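PDB 1FVI: chlorella virus DNA ligase-adenylate from Chlorella virus, which probably seals nicks in DNA with ATP as its energy source, passing through a covalent enzyme-adenylate intermediate. Local coordinates for residues Arg53-Leu58 with Ala90-Tyr95; Gly233-Asp238 with Thr248-Asp253. The protein carries 1 engineered substitution. All coordinates share one frame; numbering follows the deposited sequence.

Both contacts are buried and mainly apolar, but they belong to different domains, and their centres lie 32 Å apart. Contact 1 sits in the nucleotide-binding part of the ligase, where helix 49-58 sets two leucines against the aromatic side chains of strand 92-99; the side chain of Tyr94 lies about 11 Å from the bound AMP. Contact 2 belongs to the OB-like domain, away from the annotated sites, and is smaller: a single phenylalanine reaches strand 232-237 from the turn that leads into helix 252-260. Contact 1 joins two consecutive leucines of a helix to two residues of a strand, all four buried; contact 2 mixes an isoleucine methyl with a backbone carbonyl, and polar groups border it.

Contact 1: residues Arg53-Leu58 with Ala90-Tyr95; sequences RLLTEL and AKFSYY
Leu54 meets the outer edge of the Phe92 ring, its CD1 methyl 3.8 Å from Phe92 CZ and nearly as close to CE2. This is helix-on-sheet packing inside the nucleotide-binding domain of an ATP-dependent DNA ligase: helix 49-58 packs against the mixed sheet in which strand 92-99 runs between 63-68 and 131-135. The axes of 53-58 and 92-95 come within 11.0 Å of each other at 43°, and every contact between the two segments is made by side chains.

Leu54 CD1 comes to the rim of the Phe92 ring, close to its plane, and so does Leu55 CG, 4.2 Å from Phe92 CE1. The ring end therefore fits between two consecutive leucines. Phe92 leaves the strand on the helix side, and with its CG between the backbone N and the carbonyl carbon (chi1 59°) the ring is set so that its CE1, CZ and CE2 edge meets the leucines. Val131 of the adjoining strand touches all three side chains and widens the apolar patch.

Leu55 spans both aromatic residues. Beyond Phe92 it turns its two methyls to Tyr94, two positions along the strand, where Leu55 CD2 rests 3.8 Å from Tyr94 CB. Ser93, between them, points its side chain away, as strand alternation requires. With CG anti to the backbone N (chi1 179°), Tyr94 extends past the leucine; its hydroxyl is hydrogen-bonded to the carbonyl O of Ser32, so the polar end of this buried ring is satisfied. Ile67 and Met38, from two other strands of the sheet, touch both Leu55 and Tyr94. The AMP-binding residue Ile27 lies about 9 Å from Tyr94, side chain to side chain. Leu55 CD2 approaches the tyrosine ring obliquely, 4.0 Å from Tyr94 CG, and Leu55 CD1 is 4.0 Å from Tyr94 CD1.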
ATOM      1  N   ARG A  53      -8.900   0.716  21.454  1.00 29.99           N
ATOM      2  CA  ARG A  53     -10.086  -0.015  21.877  1.00 31.20           C
ATOM      3  C   ARG A  53     -10.859  -0.618  20.712  1.00 28.76           C
ATOM      4  O   ARG A  53     -11.139  -1.811  20.716  1.00 31.36           O
ATOM      5  CB  ARG A  53     -10.981   0.886  22.729  1.00 41.45           C
ATOM      6  CG  ARG A  53     -12.346   0.304  23.103  1.00 52.04           C
ATOM      7  CD  ARG A  53     -13.445   0.777  22.143  1.00 64.86           C
ATOM      8  NE  ARG A  53     -13.549   2.233  22.094  1.00 73.09           N
ATOM      9  CZ  ARG A  53     -14.527   2.896  21.485  1.00 72.47           C
ATOM     10  NH1 ARG A  53     -15.501   2.241  20.865  1.00 65.24           N
ATOM     11  NH2 ARG A  53     -14.526   4.223  21.492  1.00 73.32           N
ATOM     12  N   LEU A  54     -11.189   0.205  19.718  1.00 28.55           N
ATOM     13  CA  LEU A  54     -11.928  -0.243  18.539  1.00 24.30           C
ATOM     14  C   LEU A  54     -11.268  -1.444  17.860  1.00 32.13           C
ATOM     15  O   LEU A  54     -11.907  -2.483  17.641  1.00 31.70           O
ATOM     16  CB  LEU A  54     -12.063   0.902  17.519  1.00 36.80           C
ATOM     17  CG  LEU A  54     -12.975   2.103  17.810  1.00 50.12           C
ATOM     18  CD1 LEU A  54     -12.831   3.175  16.732  1.00 36.98           C
ATOM     19  CD2 LEU A  54     -14.415   1.650  17.893  1.00 52.86           C
ATOM     20  N   LEU A  55      -9.994  -1.295  17.503  1.00 23.98           N
ATOM     21  CA  LEU A  55      -9.272  -2.385  16.851  1.00 29.11           C
ATOM     22  C   LEU A  55      -9.136  -3.623  17.749  1.00 31.08           C
ATOM     23  O   LEU A  55      -9.237  -4.738  17.251  1.00 34.23           O
ATOM     24  CB  LEU A  55      -7.894  -1.921  16.372  1.00 20.79           C
ATOM     25  CG  LEU A  55      -7.865  -0.908  15.222  1.00 26.63           C
ATOM     26  CD1 LEU A  55      -6.440  -0.408  15.004  1.00 22.80           C
ATOM     27  CD2 LEU A  55      -8.429  -1.526  13.957  1.00 26.68           C
ATOM     28  N   THR A  56      -8.926  -3.439  19.058  1.00 31.32           N
ATOM     29  CA  THR A  56      -8.799  -4.595  19.955  1.00 28.05           C
ATOM     30  C   THR A  56     -10.114  -5.380  20.012  1.00 26.44           C
ATOM     31  O   THR A  56     -10.106  -6.605  20.126  1.00 37.98           O
ATOM     32  CB  THR A  56      -8.358  -4.217  21.395  1.00 23.22           C
ATOM     33  OG1 THR A  56      -9.353  -3.396  22.011  1.00 56.02           O
ATOM     34  CG2 THR A  56      -7.052  -3.484  21.382  1.00 20.92           C
ATOM     35  N   GLU A  57     -11.236  -4.672  19.911  1.00 25.11           N
ATOM     36  CA  GLU A  57     -12.557  -5.301  19.924  1.00 32.76           C
ATOM     37  C   GLU A  57     -12.795  -6.042  18.599  1.00 41.07           C
ATOM     38  O   GLU A  57     -13.353  -7.148  18.583  1.00 39.41           O
ATOM     39  CB  GLU A  57     -13.669  -4.251  20.132  1.00 29.07           C
ATOM     40  CG  GLU A  57     -13.733  -3.661  21.545  1.00 48.87           C
ATOM     41  CD  GLU A  57     -14.662  -2.438  21.683  1.00 64.10           C
ATOM     42  OE1 GLU A  57     -15.352  -2.055  20.705  1.00 67.15           O
ATOM     43  OE2 GLU A  57     -14.691  -1.847  22.788  1.00 54.06           O
ATOM     44  N   LEU A  58     -12.319  -5.444  17.504  1.00 39.19           N
ATOM     45  CA  LEU A  58     -12.483  -5.998  16.161  1.00 25.16           C
ATOM     46  C   LEU A  58     -11.536  -7.124  15.763  1.00 20.00           C
ATOM     47  O   LEU A  58     -11.954  -8.127  15.189  1.00 23.52           O
ATOM     48  CB  LEU A  58     -12.360  -4.873  15.123  1.00 33.75           C
ATOM     49  CG  LEU A  58     -13.582  -4.325  14.377  1.00 24.43           C
ATOM     50  CD1 LEU A  58     -14.792  -4.222  15.265  1.00 33.54           C
ATOM     51  CD2 LEU A  58     -13.227  -2.974  13.827  1.00 34.17           C
ATOM     52  N   ALA A  90     -12.803  10.439  13.925  1.00 38.44           N
ATOM     53  CA  ALA A  90     -12.444  10.392  12.512  1.00 37.33           C
ATOM     54  C   ALA A  90     -12.312   8.965  12.051  1.00 39.64           C
ATOM     55  O   ALA A  90     -11.914   8.082  12.814  1.00 39.71           O
ATOM     56  CB  ALA A  90     -11.133  11.140  12.251  1.00 35.49           C
ATOM     57  N   LYS A  91     -12.650   8.754  10.787  1.00 38.43           N
ATOM     58  CA  LYS A  91     -12.572   7.445  10.176  1.00 39.48           C
ATOM     59  C   LYS A  91     -11.103   7.112   9.881  1.00 44.32           C
ATOM     60  O   LYS A  91     -10.278   8.006   9.663  1.00 42.43           O
ATOM     61  CB  LYS A  91     -13.387   7.446   8.886  1.00 40.15           C
ATOM     62  CG  LYS A  91     -14.861   7.748   9.084  1.00 35.92           C
ATOM     63  CD  LYS A  91     -15.537   7.946   7.741  1.00 55.57           C
ATOM     64  CE  LYS A  91     -17.057   8.020   7.851  1.00 58.71           C
ATOM     65  NZ  LYS A  91     -17.669   6.668   7.993  1.00 64.99           N
ATOM     66  N   PHE A  92     -10.772   5.826   9.944  1.00 35.94           N
ATOM     67  CA  PHE A  92      -9.422   5.352   9.665  1.00 27.40           C
ATOM     68  C   PHE A  92      -9.500   3.911   9.184  1.00 26.62           C
ATOM     69  O   PHE A  92     -10.543   3.259   9.254  1.00 27.69           O
ATOM     70  CB  PHE A  92      -8.497   5.497  10.894  1.00 28.31           C
ATOM     71  CG  PHE A  92      -8.974   4.743  12.116  1.00 45.29           C
ATOM     72  CD1 PHE A  92      -8.565   3.427  12.347  1.00 40.14           C
ATOM     73  CD2 PHE A  92      -9.864   5.336  13.016  1.00 30.18           C
ATOM     74  CE1 PHE A  92      -9.041   2.708  13.453  1.00 33.42           C
ATOM     75  CE2 PHE A  92     -10.338   4.631  14.115  1.00 37.58           C
ATOM     76  CZ  PHE A  92      -9.925   3.310  14.332  1.00 32.88           C
ATOM     77  N   SER A  93      -8.392   3.412   8.675  1.00 30.71           N
ATOM     78  CA  SER A  93      -8.369   2.055   8.169  1.00 30.66           C
ATOM     79  C   SER A  93      -7.284   1.228   8.837  1.00 28.38           C
ATOM     80  O   SER A  93      -6.420   1.756   9.534  1.00 28.13           O
ATOM     81  CB  SER A  93      -8.145   2.077   6.658  1.00 25.67           C
ATOM     82  OG  SER A  93      -9.209   2.749   6.015  1.00 46.62           O
ATOM     83  N   TYR A  94      -7.378  -0.085   8.673  1.00 33.97           N
ATOM     84  CA  TYR A  94      -6.385  -0.992   9.215  1.00 32.26           C
ATOM     85  C   TYR A  94      -6.187  -2.087   8.185  1.00 29.71           C
ATOM     86  O   TYR A  94      -7.107  -2.867   7.908  1.00 26.75           O
ATOM     87  CB  TYR A  94      -6.823  -1.584  10.554  1.00 20.95           C
ATOM     88  CG  TYR A  94      -5.806  -2.549  11.115  1.00 19.54           C
ATOM     89  CD1 TYR A  94      -4.691  -2.091  11.817  1.00 23.26           C
ATOM     90  CD2 TYR A  94      -5.966  -3.927  10.955  1.00 20.95           C
ATOM     91  CE1 TYR A  94      -3.756  -2.986  12.357  1.00 21.32           C
ATOM     92  CE2 TYR A  94      -5.039  -4.836  11.490  1.00 19.51           C
ATOM     93  CZ  TYR A  94      -3.948  -4.354  12.190  1.00 17.06           C
ATOM     94  OH  TYR A  94      -3.079  -5.243  12.754  1.00 22.00           O
ATOM     95  N   TYR A  95      -5.017  -2.070   7.548  1.00 20.58           N
ATOM     96  CA  TYR A  95      -4.671  -3.074   6.554  1.00 22.06           C
ATOM     97  C   TYR A  95      -4.115  -4.255   7.350  1.00 24.03           C
ATOM     98  O   TYR A  95      -3.022  -4.169   7.926  1.00 21.41           O
ATOM     99  CB  TYR A  95      -3.608  -2.529   5.597  1.00 25.36           C
ATOM    100  CG  TYR A  95      -4.079  -1.402   4.690  1.00 31.34           C
ATOM    101  CD1 TYR A  95      -3.938  -0.069   5.075  1.00 27.97           C
ATOM    102  CD2 TYR A  95      -4.633  -1.673   3.429  1.00 27.81           C
ATOM    103  CE1 TYR A  95      -4.329   0.977   4.226  1.00 33.31           C
ATOM    104  CE2 TYR A  95      -5.024  -0.638   2.571  1.00 25.64           C
ATOM    105  CZ  TYR A  95      -4.865   0.685   2.982  1.00 38.74           C
ATOM    106  OH  TYR A  95      -5.225   1.719   2.147  1.00 50.19           O
TER

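Contact 2: residues Gly233-Asp238 with Thr248-Asp253; sequences GSIEVD and TGFDAD
Phe250 carries the closer-packed part of this contact in the OB-like domain, its ring reaching out of the turn before helix 252-260 to strand 232-237. Ile235 CD1 meets the ring at its edge, near the ring plane, 4.2 Å from Phe250 CE2; the isoleucine extends through CG1 to bring that methyl within range. At another ring atom, Phe250 CE1, Gly233 O approaches obliquely at 4.2 Å, and this carbonyl also accepts a hydrogen bond from Arg255 NH1. Thr248 O stands over one ring face, toward the rim.

The polar border is looser. Ser234 OG donates to Glu236 OE2 at 2.7 Å, nearly along the carboxylate C-O axis, and this pair makes no close approach to the turn. Asp251, at the N-cap, and the exposed Ala252 and Asp253 lead away from the strand.

Gly233 and Ser234 both face Thr200, forming a classic beta bulge against strand 190-201. From there Ile235 packs on Met199 of 190-201 and Ile246 of 244-246, while Phe250 also touches Phe258 of helix 252-260 and meets the ring of Phe288 on strand 286-291, thus joining the helix to the sheet.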
ATOM      1  N   GLY A 233      -8.039  11.931 -18.868  1.00 21.50           N
ATOM      2  CA  GLY A 233      -7.780  10.515 -19.042  1.00 17.99           C
ATOM      3  C   GLY A 233      -6.284  10.291 -18.950  1.00 30.30           C
ATOM      4  O   GLY A 233      -5.822   9.353 -18.299  1.00 30.73           O
ATOM      5  N   SER A 234      -5.521  11.157 -19.611  1.00 31.37           N
ATOM      6  CA  SER A 234      -4.069  11.065 -19.582  1.00 30.06           C
ATOM      7  C   SER A 234      -3.459  12.433 -19.828  1.00 31.65           C
ATOM      8  O   SER A 234      -4.108  13.333 -20.374  1.00 22.09           O
ATOM      9  CB  SER A 234      -3.544  10.080 -20.642  1.00 27.18           C
ATOM     10  OG  SER A 234      -3.591  10.633 -21.953  1.00 31.24           O
ATOM     11  N   ILE A 235      -2.236  12.598 -19.340  1.00 27.21           N
ATOM     12  CA  ILE A 235      -1.486  13.818 -19.547  1.00 28.93           C
ATOM     13  C   ILE A 235      -0.243  13.440 -20.350  1.00 30.44           C
ATOM     14  O   ILE A 235       0.321  12.356 -20.165  1.00 27.63           O
ATOM     15  CB  ILE A 235      -1.082  14.505 -18.234  1.00 24.63           C
ATOM     16  CG1 ILE A 235      -0.248  13.566 -17.349  1.00 24.25           C
ATOM     17  CG2 ILE A 235      -2.312  15.015 -17.523  1.00 23.22           C
ATOM     18  CD1 ILE A 235       0.414  14.284 -16.158  1.00 23.62           C
ATOM     19  N   GLU A 236       0.101  14.285 -21.320  1.00 28.29           N
ATOM     20  CA  GLU A 236       1.265  14.064 -22.164  1.00 21.12           C
ATOM     21  C   GLU A 236       2.354  14.942 -21.591  1.00 25.36           C
ATOM     22  O   GLU A 236       2.121  16.123 -21.303  1.00 25.76           O
ATOM     23  CB  GLU A 236       0.951  14.402 -23.621  1.00 25.74           C
ATOM     24  CG  GLU A 236      -0.050  13.441 -24.270  1.00 27.85           C
ATOM     25  CD  GLU A 236      -1.400  13.375 -23.544  1.00 35.57           C
ATOM     26  OE1 GLU A 236      -1.972  14.450 -23.256  1.00 39.80           O
ATOM     27  OE2 GLU A 236      -1.886  12.251 -23.260  1.00 31.81           O
ATOM     28  N   VAL A 237       3.531  14.348 -21.392  1.00 26.79           N
ATOM     29  CA  VAL A 237       4.645  15.054 -20.778  1.00 31.90           C
ATOM     30  C   VAL A 237       5.937  15.045 -21.575  1.00 28.80           C
ATOM     31  O   VAL A 237       6.170  14.142 -22.366  1.00 27.52           O
ATOM     32  CB  VAL A 237       4.907  14.495 -19.359  1.00 31.29           C
ATOM     33  CG1 VAL A 237       3.670  14.722 -18.482  1.00 25.37           C
ATOM     34  CG2 VAL A 237       5.245  13.004 -19.435  1.00 21.33           C
ATOM     35  N   ASP A 238       6.786  16.045 -21.328  1.00 40.27           N
ATOM     36  CA  ASP A 238       8.055  16.169 -22.035  1.00 49.16           C
ATOM     37  C   ASP A 238       9.155  15.250 -21.542  1.00 50.65           C
ATOM     38  O   ASP A 238       9.629  14.419 -22.302  1.00 66.61           O
ATOM     39  CB  ASP A 238       8.565  17.624 -22.068  1.00 54.41           C
ATOM     40  CG  ASP A 238       9.847  17.794 -22.922  1.00 46.86           C
ATOM     41  OD1 ASP A 238       9.758  18.033 -24.143  1.00 37.00           O
ATOM     42  OD2 ASP A 238      10.956  17.708 -22.362  1.00 61.06           O
ATOM     43  N   THR A 248      -2.070   6.754 -15.541  1.00 27.23           N
ATOM     44  CA  THR A 248      -2.361   6.133 -14.239  1.00 35.57           C
ATOM     45  C   THR A 248      -1.699   6.890 -13.091  1.00 27.22           C
ATOM     46  O   THR A 248      -0.707   7.594 -13.289  1.00 29.43           O
ATOM     47  CB  THR A 248      -1.910   4.639 -14.153  1.00 33.71           C
ATOM     48  OG1 THR A 248      -0.475   4.547 -14.186  1.00 35.19           O
ATOM     49  CG2 THR A 248      -2.498   3.842 -15.300  1.00 53.69           C
ATOM     50  N   GLY A 249      -2.260   6.739 -11.894  1.00 22.24           N
ATOM     51  CA  GLY A 249      -1.705   7.383 -10.726  1.00 16.24           C
ATOM     52  C   GLY A 249      -2.566   8.473 -10.147  1.00 21.67           C
ATOM     53  O   GLY A 249      -2.241   9.026  -9.107  1.00 27.52           O
ATOM     54  N   PHE A 250      -3.636   8.839 -10.835  1.00 28.42           N
ATOM     55  CA  PHE A 250      -4.511   9.877 -10.303  1.00 39.92           C
ATOM     56  C   PHE A 250      -5.858   9.316  -9.870  1.00 40.94           C
ATOM     57  O   PHE A 250      -6.345   8.336 -10.454  1.00 35.63           O
ATOM     58  CB  PHE A 250      -4.769  11.022 -11.314  1.00 38.04           C
ATOM     59  CG  PHE A 250      -3.982  10.929 -12.591  1.00 18.28           C
ATOM     60  CD1 PHE A 250      -4.301   9.977 -13.555  1.00 22.31           C
ATOM     61  CD2 PHE A 250      -2.958  11.826 -12.852  1.00 26.97           C
ATOM     62  CE1 PHE A 250      -3.611   9.922 -14.763  1.00 26.21           C
ATOM     63  CE2 PHE A 250      -2.256  11.779 -14.063  1.00 26.73           C
ATOM     64  CZ  PHE A 250      -2.586  10.825 -15.016  1.00 17.69           C
ATOM     65  N   ASP A 251      -6.442   9.909  -8.827  1.00 33.78           N
ATOM     66  CA  ASP A 251      -7.776   9.490  -8.404  1.00 37.38           C
ATOM     67  C   ASP A 251      -8.809  10.341  -9.180  1.00 47.25           C
ATOM     68  O   ASP A 251      -8.416  11.215  -9.978  1.00 47.11           O
ATOM     69  CB  ASP A 251      -7.959   9.586  -6.881  1.00 26.79           C
ATOM     70  CG  ASP A 251      -7.586  10.939  -6.306  1.00 33.35           C
ATOM     71  OD1 ASP A 251      -7.077  10.943  -5.174  1.00 45.58           O
ATOM     72  OD2 ASP A 251      -7.815  11.994  -6.938  1.00 34.80           O
ATOM     73  N   ALA A 252     -10.105  10.079  -8.981  1.00 37.80           N
ATOM     74  CA  ALA A 252     -11.159  10.822  -9.682  1.00 33.83           C
ATOM     75  C   ALA A 252     -11.032  12.341  -9.496  1.00 40.24           C
ATOM     76  O   ALA A 252     -11.164  13.114 -10.450  1.00 27.64           O
ATOM     77  CB  ALA A 252     -12.516  10.346  -9.219  1.00 41.10           C
ATOM     78  N   ASP A 253     -10.761  12.735  -8.254  1.00 38.21           N
ATOM     79  CA  ASP A 253     -10.569  14.126  -7.841  1.00 45.52           C
ATOM     80  C   ASP A 253      -9.530  14.815  -8.731  1.00 40.13           C
ATOM     81  O   ASP A 253      -9.756  15.906  -9.261  1.00 28.35           O
ATOM     82  CB  ASP A 253     -10.085  14.116  -6.379  1.00 56.62           C
ATOM     83  CG  ASP A 253      -9.647  15.482  -5.871  1.00 76.37           C
ATOM     84  OD1 ASP A 253     -10.486  16.189  -5.270  1.00 78.65           O
ATOM     85  OD2 ASP A 253      -8.449  15.825  -6.018  1.00 78.67           O
TER